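Methionine gamma-lyase (PDB 1PFF) belongs to the Cys/Met metabolism family of enzymes that depend on pyridoxal 5'-phosphate, and forms an assembly of four chains. Local coordinates at residues K209-L214 with V223-L228. Numbering follows the deposited sequence.
Sequences KVAEFL and VYYPGL. With EDO (1,2-ethanediol), chain I.
Ala-211 is where the helix comes closest to the chain running out of strand 223-224: its CB sits 3.4 Å from CD2 of Tyr-225, leaning obliquely on the CB-CG-CD2 side of the aromatic side chain. Tyr-225 CG is anti to its own backbone N (chi1 -176°), which lays the ring alongside the helix. Aliphatic contacts flank that touch. Toward the C-terminal end of the helical segment, CG2 of Val-223 packs 3.9 Å from CB of Leu-214 and also lies against the Leu-214 carbonyl carbon. Beyond the tyrosine, Leu-228 CD2 lies 4.2 Å from Ala-211 CB and 4.0 Å from CG of Glu-212, the leucine and glutamate side chains running past each other in opposite directions. Polar groups bond around this packing: Tyr-225 OH to Gly-245 O, and Glu-212 OE1 back along its own helix to Gln-208 NE2. A type I turn, closed by Leu-228 N to Tyr-225 O at 3.0 Å, brings both residues to the helix. One 1,2-ethanediol, probably from the crystallisation liquor, places O2 2.8 Å from Leu-214 O. The contact joins the C-terminal part of helix 183-216 to strand 223-224, outermost in this chain's five-stranded sheet, and the following turn, consistent with the C-terminal domain of a fold type I PLP-dependent enzyme; Ile-248 of strand 247-251 touches Leu-214 and Tyr-225, while helix 316-328 packs on Phe-213 and Leu-214.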
loop_
_atom_site.group_PDB
_atom_site.type_symbol
_atom_site.label_atom_id
_atom_site.label_comp_id
_atom_site.label_asym_id
_atom_site.label_seq_id
_atom_site.Cartn_x
_atom_site.Cartn_y
_atom_site.Cartn_z
ATOM N N LYS A 209 -1.677 -25.152 -27.451
ATOM C CA LYS A 209 -0.523 -26.024 -27.679
ATOM C C LYS A 209 -0.425 -27.143 -26.646
ATOM O O LYS A 209 -0.202 -28.298 -27.011
ATOM C CB LYS A 209 0.778 -25.213 -27.709
ATOM C CG LYS A 209 0.860 -24.213 -28.860
ATOM C CD LYS A 209 1.203 -24.901 -30.174
ATOM C CE LYS A 209 2.195 -24.076 -30.983
ATOM N NZ LYS A 209 3.383 -24.902 -31.367
ATOM N N VAL A 210 -0.601 -26.789 -25.368
ATOM C CA VAL A 210 -0.609 -27.763 -24.276
ATOM C C VAL A 210 -1.749 -28.782 -24.477
ATOM O O VAL A 210 -1.547 -29.993 -24.355
ATOM C CB VAL A 210 -0.687 -27.064 -22.898
ATOM C CG1 VAL A 210 -0.859 -28.073 -21.761
ATOM C CG2 VAL A 210 0.566 -26.211 -22.647
ATOM N N ALA A 211 -2.939 -28.282 -24.796
ATOM C CA ALA A 211 -4.096 -29.147 -25.009
ATOM C C ALA A 211 -3.821 -30.176 -26.114
ATOM O O ALA A 211 -4.138 -31.356 -25.971
ATOM C CB ALA A 211 -5.347 -28.313 -25.320
ATOM N N GLU A 212 -3.208 -29.733 -27.206
ATOM C CA GLU A 212 -2.883 -30.637 -28.308
ATOM C C GLU A 212 -1.825 -31.668 -27.912
ATOM O O GLU A 212 -1.924 -32.844 -28.292
ATOM C CB GLU A 212 -2.472 -29.842 -29.552
ATOM C CG GLU A 212 -3.660 -29.104 -30.163
ATOM C CD GLU A 212 -3.279 -28.164 -31.292
ATOM O OE1 GLU A 212 -4.202 -27.654 -31.969
ATOM O OE2 GLU A 212 -2.072 -27.930 -31.498
ATOM N N PHE A 213 -0.840 -31.241 -27.124
ATOM C CA PHE A 213 0.183 -32.160 -26.617
ATOM C C PHE A 213 -0.478 -33.237 -25.743
ATOM O O PHE A 213 -0.180 -34.431 -25.882
ATOM C CB PHE A 213 1.280 -31.411 -25.831
ATOM C CG PHE A 213 1.890 -32.226 -24.722
ATOM C CD1 PHE A 213 2.837 -33.207 -25.005
ATOM C CD2 PHE A 213 1.493 -32.036 -23.401
ATOM C CE1 PHE A 213 3.389 -33.993 -23.984
ATOM C CE2 PHE A 213 2.036 -32.812 -22.375
ATOM C CZ PHE A 213 2.990 -33.795 -22.670
ATOM N N LEU A 214 -1.380 -32.810 -24.859
ATOM C CA LEU A 214 -2.037 -33.723 -23.922
ATOM C C LEU A 214 -2.955 -34.692 -24.661
ATOM O O LEU A 214 -3.022 -35.881 -24.317
ATOM C CB LEU A 214 -2.832 -32.951 -22.870
ATOM C CG LEU A 214 -2.080 -32.088 -21.846
ATOM C CD1 LEU A 214 -3.058 -31.124 -21.171
ATOM C CD2 LEU A 214 -1.371 -32.951 -20.818
ATOM N N VAL A 223 -9.219 -35.226 -22.964
ATOM C CA VAL A 223 -8.862 -33.830 -22.684
ATOM C C VAL A 223 -10.072 -32.908 -22.851
ATOM O O VAL A 223 -10.812 -32.991 -23.837
ATOM C CB VAL A 223 -7.693 -33.320 -23.574
ATOM C CG1 VAL A 223 -7.351 -31.857 -23.245
ATOM C CG2 VAL A 223 -6.468 -34.207 -23.402
ATOM N N TYR A 224 -10.276 -32.040 -21.873
ATOM C CA TYR A 224 -11.368 -31.078 -21.920
ATOM C C TYR A 224 -10.793 -29.692 -22.180
ATOM O O TYR A 224 -10.177 -29.090 -21.304
ATOM C CB TYR A 224 -12.173 -31.128 -20.620
ATOM C CG TYR A 224 -12.587 -32.535 -20.248
ATOM C CD1 TYR A 224 -11.831 -33.298 -19.351
ATOM C CD2 TYR A 224 -13.729 -33.110 -20.807
ATOM C CE1 TYR A 224 -12.213 -34.605 -19.020
ATOM C CE2 TYR A 224 -14.113 -34.406 -20.488
ATOM C CZ TYR A 224 -13.357 -35.143 -19.599
ATOM O OH TYR A 224 -13.743 -36.423 -19.282
ATOM N N TYR A 225 -10.938 -29.225 -23.417
ATOM C CA TYR A 225 -10.453 -27.899 -23.815
ATOM C C TYR A 225 -11.267 -27.393 -25.006
ATOM O O TYR A 225 -11.360 -28.081 -26.030
ATOM C CB TYR A 225 -8.949 -27.914 -24.143
ATOM C CG TYR A 225 -8.419 -26.526 -24.470
ATOM C CD1 TYR A 225 -8.359 -25.535 -23.485
ATOM C CD2 TYR A 225 -8.023 -26.193 -25.766
ATOM C CE1 TYR A 225 -7.895 -24.242 -23.771
ATOM C CE2 TYR A 225 -7.549 -24.895 -26.072
ATOM C CZ TYR A 225 -7.501 -23.928 -25.067
ATOM O OH TYR A 225 -7.037 -22.663 -25.350
ATOM N N PRO A 226 -11.899 -26.227 -24.866
ATOM C CA PRO A 226 -12.778 -25.691 -25.923
ATOM C C PRO A 226 -12.148 -25.573 -27.319
ATOM O O PRO A 226 -12.874 -25.676 -28.302
ATOM C CB PRO A 226 -13.173 -24.313 -25.381
ATOM C CG PRO A 226 -13.116 -24.491 -23.892
ATOM C CD PRO A 226 -11.895 -25.363 -23.668
ATOM N N GLY A 227 -10.831 -25.393 -27.393
ATOM C CA GLY A 227 -10.131 -25.287 -28.662
ATOM C C GLY A 227 -9.917 -26.583 -29.431
ATOM O O GLY A 227 -9.507 -26.550 -30.591
ATOM N N LEU A 228 -10.170 -27.719 -28.798
ATOM C CA LEU A 228 -10.062 -29.014 -29.488
ATOM C C LEU A 228 -11.340 -29.304 -30.272
ATOM O O LEU A 228 -12.439 -29.187 -29.723
ATOM C CB LEU A 228 -9.780 -30.155 -28.506
ATOM C CG LEU A 228 -8.463 -30.112 -27.724
ATOM C CD1 LEU A 228 -8.427 -31.264 -26.739
ATOM C CD2 LEU A 228 -7.227 -30.132 -28.642
HETATM C C1 EDO I . -4.189 -39.172 -25.571
HETATM O O1 EDO I . -4.240 -40.588 -25.610
HETATM C C2 EDO I . -5.504 -38.659 -25.002
HETATM O O2 EDO I . -5.429 -37.287 -24.658
#